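Local structure of putative pachytene checkpoint protein 2 (Caenorhabditis elegans, 4XGU) at residues L159-V164 with N201-K206; A326-L331 with E367-L372; F373-E378 with N407-F412. The protein is an AAA+ ATPase that binds and hydrolyses ATP to remodel other proteins and probably plays a key role in meiotic chromosome recombination. One frame throughout, in Å; residues are numbered along the deposited sequence.

How the interactions relate
Interaction 1 comes first along the chain and lies in the ATPase part of the protein. Interactions 2 and 3 follow in the C-terminal lid. The centres of interactions 1 and 2 are 42 Å apart, on opposite sides of the chain's centre. Interactions 2 and 3 have centres only 7 Å apart and share helix 367-378. Interaction 2 joins that helix to helix 324-340, and interaction 3 joins it to helix 405-420. The two touch directly, as where Ile371 CG2 lies 3.6 Å from Met409 CG. They belong to one helical core of the lid, which meets the ADP through Met330 of interaction 2, while interaction 1 lies far from the nucleotide and close to another subunit.

Interaction 1: residues L159-V164 with N201-K206; sequences LSEKHV and NDKYSK
Glu161 reaches from the end of helix 145-161 to Lys203 and Tyr204, in the loop before strand 206-212. The CA atoms of Glu161 and Lys203 are 7.9 Å apart. Glu161 CB lies 3.8 Å from Tyr204 OH. Glu161 CG is slightly closer to that hydroxyl oxygen and also meets CZ and CE2 of the Tyr204 ring obliquely. On the lysine side, the same CG borders Lys203 CB at 4.1 Å. CG stands anti to the backbone N (chi1 -167°), which sends the chain out to both residues. The chain then bends at chi2 (-83°), and Glu161 CD comes to 3.8 Å from Lys203 CD. The two side chains cross there at about a right angle.

This contact belongs to the ATPase domain of the AAA+ fold. Segment 201-206 follows helix 185-199, which begins at the predicted P-loop, and runs into strand 206-212 of the central sheet.

At the tip, Glu161 OE1 lies against Lys203 CD. Glu161 OE2 touches Lys203 CD and CE, and stays 4.3 Å from Lys203 NZ. That is beyond a salt bridge, so the attraction between the charges is probably modest. The carboxylate stands nearly perpendicular to the tyrosine ring, 88° from its plane. Glu161 O lies over one face of the His163 ring, 3.1 Å above its plane and displaced toward the rim of the ring. His163 ND1 is hydrogen-bonded to Asp291, and the Tyr204 side chain rests on Asn292. Nearby, Lys162 and Val164 pack on Ile341 of a second subunit.

Interaction 2: residues A326-L331 with E367-L372; sequences ARYSML and EFTEIL. With ADP (adenosine-5'-diphosphate), chain H.
Tyr328 and Leu372 mark the nearest backbone approach of segments 326-331 and 367-372, with CA atoms 6.9 Å apart. These short segments, of helices 324-340 and 367-378, have axes 10.9 Å apart at their closest, and their N-to-C directions differ by 114°. Four side chains bridge the distance. Tyr328 has CG anti to its N (chi1 170°), which carries the ring across to the other helix. The Tyr328 and Leu372 side chains cross at about a right angle, and Leu372 CD2 lies 3.5 Å from Tyr328 CE2. Leu372 CG and CB lie along the same part of the ring. The other methyl of Leu372, CD1, sits 3.9 Å from Leu331 CB.

These helices belong to the C-terminal lid of the AAA+ module, which lies beside the nucleotide. From helix 324-340, Met330 points its extended chain to the ADP, and Met330 CE is 3.4 Å from N6 of the adenine.

At the end of the side chain, Tyr328 OH lies 3.3 Å from Thr369 CG2. Its hydrogen bond goes to the carbonyl of Gln356, in the loop between the helices. Cutting Tyr328 back to alanine would probably open a gap beside Leu372 and Thr369 and leave that carbonyl without this donor. Thr369 OG1 makes a weak hydrogen bond to the backbone N of the same Gln356.

Interaction 3: residues F373-E378 with N407-F412; sequences FKIAQE and NCMNLF
Ile375 meets Met409 and Phe412 through a single methyl, CD1. The nearest atom is a backbone oxygen: Ile375 CD1 lies 3.3 Å from Met409 O. The same methyl is 3.9 Å from Met409 CG, where the two side chains cross at a slant. Ile375 CD1 also lies 4.2 Å from CB of Phe412, about one turn on from Met409. The side chains meet by apolar packing, with the methyl also resting against a backbone carbonyl oxygen; no hydrogen bond crosses the contact.

The isoleucine chain is extended at chi2 (-178°), which pushes CD1 forward to helix 405-420. Met409 is bent at both chi2 and chi3, and its side chain also packs on Ile371 and Leu372. Phe412 sets its CB toward segment 373-378, while its ring turns off from it. Cys408 O lies at the edge of that ring, in its plane.

On the same segment as Ile375, but apart from the contact, Lys374 NZ and Glu378 OE2 form a salt bridge of 2.9 Å. The lysine nitrogen meets the oxygen from above the carboxylate plane, 36° out of it. The two residues are four apart in sequence.

The contact lies in the core of the AAA+ lid, between helices 367-378 and 405-420. Ile375 also touches Leu413 and Val416 further along helix 405-420. Helix 324-340 packs against both helices, with Leu331 on Ile375 and Ile335 on Phe412.

Interaction 1: residues L159-V164 with N201-K206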
loop_
_atom_site.group_PDB
_atom_site.type_symbol
_atom_site.label_atom_id
_atom_site.label_comp_id
_atom_site.label_asym_id
_atom_site.label_seq_id
_atom_site.Cartn_x
_atom_site.Cartn_y
_atom_site.Cartn_z
ATOM N N LEU B 159 -0.857 -1.611 -45.821
ATOM C CA LEU B 159 0.304 -0.764 -45.578
ATOM C C LEU B 159 1.474 -1.586 -45.061
ATOM O O LEU B 159 2.583 -1.503 -45.588
ATOM C CB LEU B 159 -0.039 0.342 -44.578
ATOM C CG LEU B 159 -0.901 1.493 -45.093
ATOM C CD1 LEU B 159 -1.336 2.385 -43.942
ATOM C CD2 LEU B 159 -0.134 2.293 -46.131
ATOM N N SER B 160 1.209 -2.387 -44.033
ATOM C CA SER B 160 2.230 -3.214 -43.402
ATOM C C SER B 160 2.894 -4.153 -44.402
ATOM O O SER B 160 4.107 -4.348 -44.365
ATOM C CB SER B 160 1.622 -4.016 -42.254
ATOM O OG SER B 160 0.896 -3.164 -41.388
ATOM N N GLU B 161 2.094 -4.725 -45.297
ATOM C CA GLU B 161 2.620 -5.601 -46.336
ATOM C C GLU B 161 3.547 -4.825 -47.269
ATOM O O GLU B 161 4.522 -5.371 -47.785
ATOM C CB GLU B 161 1.477 -6.244 -47.127
ATOM C CG GLU B 161 1.899 -7.398 -48.029
ATOM C CD GLU B 161 2.445 -6.935 -49.367
ATOM O OE1 GLU B 161 3.457 -7.506 -49.828
ATOM O OE2 GLU B 161 1.860 -6.002 -49.958
ATOM N N LYS B 162 3.245 -3.545 -47.469
ATOM C CA LYS B 162 4.043 -2.692 -48.342
ATOM C C LYS B 162 5.229 -2.073 -47.608
ATOM O O LYS B 162 5.907 -1.193 -48.139
ATOM C CB LYS B 162 3.167 -1.601 -48.953
ATOM C CG LYS B 162 2.192 -2.120 -50.000
ATOM C CD LYS B 162 0.960 -1.238 -50.103
ATOM C CE LYS B 162 0.019 -1.720 -51.196
ATOM N NZ LYS B 162 0.599 -1.522 -52.553
ATOM N N HIS B 163 5.461 -2.536 -46.382
ATOM C CA HIS B 163 6.641 -2.172 -45.598
ATOM C C HIS B 163 6.783 -0.671 -45.359
ATOM O O HIS B 163 7.814 -0.077 -45.672
ATOM C CB HIS B 163 7.899 -2.711 -46.280
ATOM C CG HIS B 163 7.826 -4.171 -46.594
ATOM N ND1 HIS B 163 7.940 -5.148 -45.628
ATOM C CD2 HIS B 163 7.635 -4.824 -47.765
ATOM C CE1 HIS B 163 7.830 -6.338 -46.191
ATOM N NE2 HIS B 163 7.644 -6.169 -47.486
ATOM N N VAL B 164 5.744 -0.068 -44.791
ATOM C CA VAL B 164 5.771 1.350 -44.457
ATOM C C VAL B 164 6.744 1.624 -43.323
ATOM O O VAL B 164 6.796 0.872 -42.352
ATOM C CB VAL B 164 4.383 1.862 -44.040
ATOM C CG1 VAL B 164 4.399 3.376 -43.875
ATOM C CG2 VAL B 164 3.350 1.456 -45.059
ATOM N N ASN B 201 -4.420 -13.421 -49.647
ATOM C CA ASN B 201 -3.888 -14.737 -49.985
ATOM C C ASN B 201 -2.930 -14.693 -51.173
ATOM O O ASN B 201 -2.080 -15.568 -51.325
ATOM C CB ASN B 201 -5.028 -15.720 -50.264
ATOM C CG ASN B 201 -5.718 -15.459 -51.586
ATOM O OD1 ASN B 201 -5.694 -14.344 -52.109
ATOM N ND2 ASN B 201 -6.347 -16.491 -52.131
ATOM N N ASP B 202 -3.066 -13.668 -52.007
ATOM C CA ASP B 202 -2.135 -13.465 -53.109
ATOM C C ASP B 202 -0.781 -13.017 -52.562
ATOM O O ASP B 202 0.268 -13.355 -53.110
ATOM C CB ASP B 202 -2.685 -12.439 -54.105
ATOM C CG ASP B 202 -2.065 -12.570 -55.489
ATOM O OD1 ASP B 202 -0.845 -12.826 -55.586
ATOM O OD2 ASP B 202 -2.805 -12.421 -56.486
ATOM N N LYS B 203 -0.813 -12.264 -51.467
ATOM C CA LYS B 203 0.405 -11.761 -50.842
ATOM C C LYS B 203 1.014 -12.769 -49.864
ATOM O O LYS B 203 2.234 -12.838 -49.720
ATOM C CB LYS B 203 0.125 -10.441 -50.116
ATOM C CG LYS B 203 -0.389 -9.327 -51.014
ATOM C CD LYS B 203 0.633 -8.973 -52.079
ATOM C CE LYS B 203 0.143 -7.845 -52.970
ATOM N NZ LYS B 203 1.184 -7.449 -53.961
ATOM N N TYR B 204 0.165 -13.541 -49.192
ATOM C CA TYR B 204 0.638 -14.540 -48.235
ATOM C C TYR B 204 0.220 -15.948 -48.637
ATOM O O TYR B 204 -0.957 -16.215 -48.876
ATOM C CB TYR B 204 0.121 -14.229 -46.828
ATOM C CG TYR B 204 0.598 -12.906 -46.280
ATOM C CD1 TYR B 204 1.847 -12.788 -45.682
ATOM C CD2 TYR B 204 -0.200 -11.772 -46.359
ATOM C CE1 TYR B 204 2.288 -11.575 -45.179
ATOM C CE2 TYR B 204 0.230 -10.557 -45.858
ATOM C CZ TYR B 204 1.474 -10.462 -45.270
ATOM O OH TYR B 204 1.900 -9.249 -44.775
ATOM N N SER B 205 1.196 -16.847 -48.702
ATOM C CA SER B 205 0.939 -18.236 -49.056
ATOM C C SER B 205 0.255 -18.990 -47.916
ATOM O O SER B 205 -0.672 -19.765 -48.145
ATOM C CB SER B 205 2.246 -18.932 -49.450
ATOM O OG SER B 205 3.319 -18.528 -48.614
ATOM N N LYS B 206 0.711 -18.751 -46.690
ATOM C CA LYS B 206 0.162 -19.416 -45.510
ATOM C C LYS B 206 -0.300 -18.381 -44.487
ATOM O O LYS B 206 0.309 -17.324 -44.355
ATOM C CB LYS B 206 1.206 -20.356 -44.893
ATOM C CG LYS B 206 0.756 -21.069 -43.624
ATOM C CD LYS B 206 1.826 -22.017 -43.103
ATOM C CE LYS B 206 1.390 -22.678 -41.804
ATOM N NZ LYS B 206 2.379 -23.685 -41.329
#

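Interaction 2: residues A326-L331 with E367-L372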
loop_
_atom_site.group_PDB
_atom_site.type_symbol
_atom_site.label_atom_id
_atom_site.label_comp_id
_atom_site.label_asym_id
_atom_site.label_seq_id
_atom_site.Cartn_x
_atom_site.Cartn_y
_atom_site.Cartn_z
ATOM N N ALA B 326 -31.475 -4.096 -34.029
ATOM C CA ALA B 326 -30.535 -5.207 -34.091
ATOM C C ALA B 326 -31.102 -6.438 -33.391
ATOM O O ALA B 326 -30.916 -7.565 -33.854
ATOM C CB ALA B 326 -29.204 -4.812 -33.477
ATOM N N ARG B 327 -31.796 -6.216 -32.278
ATOM C CA ARG B 327 -32.423 -7.309 -31.540
ATOM C C ARG B 327 -33.422 -8.052 -32.415
ATOM O O ARG B 327 -33.444 -9.282 -32.433
ATOM C CB ARG B 327 -33.117 -6.790 -30.280
ATOM C CG ARG B 327 -32.199 -6.606 -29.084
ATOM C CD ARG B 327 -32.943 -5.959 -27.925
ATOM N NE ARG B 327 -33.059 -4.510 -28.075
ATOM C CZ ARG B 327 -32.372 -3.629 -27.354
ATOM N NH1 ARG B 327 -31.529 -4.051 -26.420
ATOM N NH2 ARG B 327 -32.532 -2.328 -27.558
ATOM N N TYR B 328 -34.242 -7.299 -33.144
ATOM C CA TYR B 328 -35.211 -7.886 -34.063
ATOM C C TYR B 328 -34.507 -8.750 -35.103
ATOM O O TYR B 328 -34.945 -9.860 -35.404
ATOM C CB TYR B 328 -36.039 -6.795 -34.756
ATOM C CG TYR B 328 -36.890 -7.305 -35.902
ATOM C CD1 TYR B 328 -36.369 -7.412 -37.186
ATOM C CD2 TYR B 328 -38.214 -7.676 -35.699
ATOM C CE1 TYR B 328 -37.136 -7.886 -38.231
ATOM C CE2 TYR B 328 -38.991 -8.145 -36.743
ATOM C CZ TYR B 328 -38.446 -8.249 -38.005
ATOM O OH TYR B 328 -39.212 -8.718 -39.045
ATOM N N SER B 329 -33.421 -8.217 -35.652
ATOM C CA SER B 329 -32.664 -8.893 -36.698
ATOM C C SER B 329 -32.163 -10.254 -36.233
ATOM O O SER B 329 -32.179 -11.223 -36.991
ATOM C CB SER B 329 -31.486 -8.026 -37.141
ATOM O OG SER B 329 -31.916 -6.724 -37.499
ATOM N N MET B 330 -31.724 -10.323 -34.981
ATOM C CA MET B 330 -31.257 -11.577 -34.409
ATOM C C MET B 330 -32.408 -12.555 -34.216
ATOM O O MET B 330 -32.294 -13.736 -34.545
ATOM C CB MET B 330 -30.557 -11.330 -33.075
ATOM C CG MET B 330 -29.361 -10.407 -33.168
ATOM S SD MET B 330 -28.636 -10.114 -31.550
ATOM C CE MET B 330 -27.291 -9.013 -31.975
ATOM N N LEU B 331 -33.516 -12.054 -33.680
ATOM C CA LEU B 331 -34.694 -12.876 -33.444
ATOM C C LEU B 331 -35.252 -13.424 -34.751
ATOM O O LEU B 331 -35.650 -14.585 -34.823
ATOM C CB LEU B 331 -35.768 -12.075 -32.709
ATOM C CG LEU B 331 -35.410 -11.618 -31.295
ATOM C CD1 LEU B 331 -36.590 -10.911 -30.650
ATOM C CD2 LEU B 331 -34.968 -12.799 -30.452
ATOM N N GLU B 367 -47.826 -7.319 -39.382
ATOM C CA GLU B 367 -48.184 -7.422 -37.973
ATOM C C GLU B 367 -47.264 -8.426 -37.288
ATOM O O GLU B 367 -46.794 -8.183 -36.182
ATOM C CB GLU B 367 -49.650 -7.818 -37.796
ATOM C CG GLU B 367 -50.264 -7.313 -36.493
ATOM C CD GLU B 367 -50.367 -5.797 -36.445
ATOM O OE1 GLU B 367 -50.706 -5.189 -37.483
ATOM O OE2 GLU B 367 -50.107 -5.211 -35.372
ATOM N N PHE B 368 -46.992 -9.542 -37.960
ATOM C CA PHE B 368 -46.026 -10.516 -37.457
ATOM C C PHE B 368 -44.642 -9.890 -37.347
ATOM O O PHE B 368 -43.913 -10.137 -36.388
ATOM C CB PHE B 368 -45.975 -11.751 -38.356
ATOM C CG PHE B 368 -46.914 -12.842 -37.935
ATOM C CD1 PHE B 368 -47.137 -13.099 -36.592
ATOM C CD2 PHE B 368 -47.581 -13.605 -38.880
ATOM C CE1 PHE B 368 -48.004 -14.101 -36.196
ATOM C CE2 PHE B 368 -48.450 -14.607 -38.493
ATOM C CZ PHE B 368 -48.662 -14.856 -37.147
ATOM N N THR B 369 -44.287 -9.084 -38.341
ATOM C CA THR B 369 -43.068 -8.290 -38.286
ATOM C C THR B 369 -43.153 -7.324 -37.109
ATOM O O THR B 369 -42.175 -7.105 -36.394
ATOM C CB THR B 369 -42.841 -7.508 -39.598
ATOM O OG1 THR B 369 -42.637 -8.426 -40.678
ATOM C CG2 THR B 369 -41.636 -6.590 -39.484
ATOM N N GLU B 370 -44.343 -6.764 -36.903
ATOM C CA GLU B 370 -44.576 -5.809 -35.824
ATOM C C GLU B 370 -44.613 -6.492 -34.456
ATOM O O GLU B 370 -44.046 -5.983 -33.488
ATOM C CB GLU B 370 -45.881 -5.042 -36.063
ATOM C CG GLU B 370 -46.185 -3.976 -35.019
ATOM C CD GLU B 370 -45.224 -2.802 -35.077
ATOM O OE1 GLU B 370 -44.617 -2.577 -36.145
ATOM O OE2 GLU B 370 -45.074 -2.103 -34.051
ATOM N N ILE B 371 -45.282 -7.640 -34.380
ATOM C CA ILE B 371 -45.369 -8.391 -33.129
ATOM C C ILE B 371 -43.980 -8.828 -32.675
ATOM O O ILE B 371 -43.650 -8.747 -31.491
ATOM C CB ILE B 371 -46.279 -9.631 -33.264
ATOM C CG1 ILE B 371 -47.730 -9.212 -33.492
ATOM C CG2 ILE B 371 -46.212 -10.482 -32.012
ATOM C CD1 ILE B 371 -48.639 -10.361 -33.862
ATOM N N LEU B 372 -43.167 -9.280 -33.624
ATOM C CA LEU B 372 -41.798 -9.693 -33.332
ATOM C C LEU B 372 -40.956 -8.505 -32.884
ATOM O O LEU B 372 -40.107 -8.633 -32.001
ATOM C CB LEU B 372 -41.164 -10.360 -34.554
ATOM C CG LEU B 372 -39.719 -10.840 -34.393
ATOM C CD1 LEU B 372 -39.600 -11.788 -33.213
ATOM C CD2 LEU B 372 -39.233 -11.507 -35.669
HETATM P PB ADP H . -17.549 -11.489 -26.502
HETATM O O1B ADP H . -18.298 -10.182 -26.449
HETATM O O2B ADP H . -16.310 -11.446 -27.363
HETATM O O3B ADP H . -17.341 -12.144 -25.153
HETATM P PA ADP H . -18.036 -13.656 -28.249
HETATM O O1A ADP H . -17.429 -13.029 -29.480
HETATM O O2A ADP H . -17.229 -14.622 -27.411
HETATM O O3A ADP H . -18.564 -12.471 -27.287
HETATM O "O5'" ADP H . -19.370 -14.421 -28.722
HETATM C "C5'" ADP H . -20.647 -14.119 -28.167
HETATM C "C4'" ADP H . -21.683 -15.038 -28.802
HETATM O "O4'" ADP H . -22.948 -14.374 -28.845
HETATM C "C3'" ADP H . -21.308 -15.399 -30.229
HETATM O "O3'" ADP H . -20.940 -16.779 -30.310
HETATM C "C2'" ADP H . -22.544 -15.132 -31.063
HETATM O "O2'" ADP H . -23.156 -16.371 -31.433
HETATM C "C1'" ADP H . -23.486 -14.341 -30.169
HETATM N N9 ADP H . -23.495 -12.925 -30.615
HETATM C C8 ADP H . -23.017 -11.887 -29.901
HETATM N N7 ADP H . -23.162 -10.714 -30.568
HETATM C C5 ADP H . -23.747 -10.996 -31.744
HETATM C C6 ADP H . -24.184 -10.216 -32.923
HETATM N N6 ADP H . -24.016 -8.873 -32.965
HETATM N N1 ADP H . -24.754 -10.888 -33.946
HETATM C C2 ADP H . -24.924 -12.225 -33.907
HETATM N N3 ADP H . -24.551 -12.997 -32.869
HETATM C C4 ADP H . -23.968 -12.452 -31.773
#

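Interaction 3: residues F373-E378 with N407-F412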
loop_
_atom_site.group_PDB
_atom_site.type_symbol
_atom_site.label_atom_id
_atom_site.label_comp_id
_atom_site.label_asym_id
_atom_site.label_seq_id
_atom_site.Cartn_x
_atom_site.Cartn_y
_atom_site.Cartn_z
ATOM N N PHE B 373 -41.197 -7.348 -33.494
ATOM C CA PHE B 373 -40.512 -6.122 -33.100
ATOM C C PHE B 373 -40.884 -5.736 -31.674
ATOM O O PHE B 373 -40.057 -5.216 -30.922
ATOM C CB PHE B 373 -40.851 -4.979 -34.057
ATOM C CG PHE B 373 -40.080 -3.717 -33.789
ATOM C CD1 PHE B 373 -40.580 -2.747 -32.934
ATOM C CD2 PHE B 373 -38.852 -3.502 -34.388
ATOM C CE1 PHE B 373 -39.868 -1.590 -32.685
ATOM C CE2 PHE B 373 -38.138 -2.347 -34.147
ATOM C CZ PHE B 373 -38.645 -1.390 -33.294
ATOM N N LYS B 374 -42.140 -5.990 -31.316
ATOM C CA LYS B 374 -42.639 -5.702 -29.977
ATOM C C LYS B 374 -41.909 -6.565 -28.955
ATOM O O LYS B 374 -41.647 -6.131 -27.834
ATOM C CB LYS B 374 -44.151 -5.936 -29.910
ATOM C CG LYS B 374 -44.871 -5.174 -28.803
ATOM C CD LYS B 374 -45.040 -6.014 -27.547
ATOM C CE LYS B 374 -45.904 -5.295 -26.525
ATOM N NZ LYS B 374 -45.286 -4.013 -26.084
ATOM N N ILE B 375 -41.578 -7.790 -29.356
ATOM C CA ILE B 375 -40.794 -8.689 -28.517
ATOM C C ILE B 375 -39.398 -8.118 -28.309
ATOM O O ILE B 375 -38.859 -8.152 -27.201
ATOM C CB ILE B 375 -40.693 -10.098 -29.134
ATOM C CG1 ILE B 375 -42.080 -10.736 -29.235
ATOM C CG2 ILE B 375 -39.766 -10.983 -28.313
ATOM C CD1 ILE B 375 -42.062 -12.139 -29.795
ATOM N N ALA B 376 -38.823 -7.582 -29.382
ATOM C CA ALA B 376 -37.511 -6.949 -29.320
ATOM C C ALA B 376 -37.518 -5.772 -28.347
ATOM O O ALA B 376 -36.508 -5.483 -27.703
ATOM C CB ALA B 376 -37.078 -6.494 -30.704
ATOM N N GLN B 377 -38.664 -5.103 -28.245
ATOM C CA GLN B 377 -38.833 -4.009 -27.293
ATOM C C GLN B 377 -38.849 -4.524 -25.857
ATOM O O GLN B 377 -38.447 -3.820 -24.932
ATOM C CB GLN B 377 -40.121 -3.234 -27.579
ATOM C CG GLN B 377 -39.984 -2.136 -28.620
ATOM C CD GLN B 377 -41.239 -1.289 -28.728
ATOM O OE1 GLN B 377 -42.336 -1.739 -28.397
ATOM N NE2 GLN B 377 -41.080 -0.054 -29.185
ATOM N N GLU B 378 -39.317 -5.756 -25.676
ATOM C CA GLU B 378 -39.384 -6.350 -24.348
ATOM C C GLU B 378 -38.045 -6.959 -23.950
ATOM O O GLU B 378 -37.817 -7.252 -22.779
ATOM C CB GLU B 378 -40.481 -7.420 -24.279
ATOM C CG GLU B 378 -41.848 -6.996 -24.814
ATOM C CD GLU B 378 -42.566 -5.995 -23.924
ATOM O OE1 GLU B 378 -41.978 -5.540 -22.920
ATOM O OE2 GLU B 378 -43.731 -5.660 -24.229
ATOM N N ASN B 407 -47.726 -19.371 -32.540
ATOM C CA ASN B 407 -47.295 -19.849 -31.231
ATOM C C ASN B 407 -45.827 -19.531 -30.972
ATOM O O ASN B 407 -45.432 -19.255 -29.838
ATOM C CB ASN B 407 -47.536 -21.353 -31.103
ATOM C CG ASN B 407 -48.591 -21.684 -30.067
ATOM O OD1 ASN B 407 -48.792 -20.935 -29.111
ATOM N ND2 ASN B 407 -49.272 -22.809 -30.252
ATOM N N CYS B 408 -45.027 -19.571 -32.033
ATOM C CA CYS B 408 -43.603 -19.267 -31.946
ATOM C C CYS B 408 -43.357 -17.874 -31.381
ATOM O O CYS B 408 -42.477 -17.677 -30.543
ATOM C CB CYS B 408 -42.952 -19.393 -33.321
ATOM S SG CYS B 408 -41.308 -18.672 -33.418
ATOM N N MET B 409 -44.141 -16.911 -31.852
ATOM C CA MET B 409 -44.067 -15.544 -31.357
ATOM C C MET B 409 -44.457 -15.490 -29.883
ATOM O O MET B 409 -43.859 -14.756 -29.096
ATOM C CB MET B 409 -44.973 -14.633 -32.187
ATOM C CG MET B 409 -44.288 -13.390 -32.728
ATOM S SD MET B 409 -42.812 -13.745 -33.700
ATOM C CE MET B 409 -43.468 -14.876 -34.919
ATOM N N ASN B 410 -45.459 -16.284 -29.514
ATOM C CA ASN B 410 -45.934 -16.319 -28.139
ATOM C C ASN B 410 -44.912 -16.971 -27.210
ATOM O O ASN B 410 -44.718 -16.526 -26.079
ATOM C CB ASN B 410 -47.272 -17.057 -28.055
ATOM C CG ASN B 410 -48.177 -16.504 -26.969
ATOM O OD1 ASN B 410 -49.000 -15.622 -27.222
ATOM N ND2 ASN B 410 -48.030 -17.021 -25.752
ATOM N N LEU B 411 -44.254 -18.020 -27.694
ATOM C CA LEU B 411 -43.263 -18.727 -26.888
ATOM C C LEU B 411 -41.994 -17.901 -26.728
ATOM O O LEU B 411 -41.403 -17.859 -25.648
ATOM C CB LEU B 411 -42.928 -20.087 -27.501
ATOM C CG LEU B 411 -44.049 -21.129 -27.544
ATOM C CD1 LEU B 411 -43.494 -22.494 -27.923
ATOM C CD2 LEU B 411 -44.795 -21.192 -26.216
ATOM N N PHE B 412 -41.579 -17.250 -27.812
ATOM C CA PHE B 412 -40.400 -16.393 -27.787
ATOM C C PHE B 412 -40.559 -15.292 -26.749
ATOM O O PHE B 412 -39.635 -15.007 -25.989
ATOM C CB PHE B 412 -40.143 -15.784 -29.168
ATOM C CG PHE B 412 -39.041 -16.460 -29.934
ATOM C CD1 PHE B 412 -37.723 -16.067 -29.767
ATOM C CD2 PHE B 412 -39.319 -17.486 -30.822
ATOM C CE1 PHE B 412 -36.706 -16.686 -30.470
ATOM C CE2 PHE B 412 -38.305 -18.108 -31.529
ATOM C CZ PHE B 412 -36.997 -17.708 -31.352
#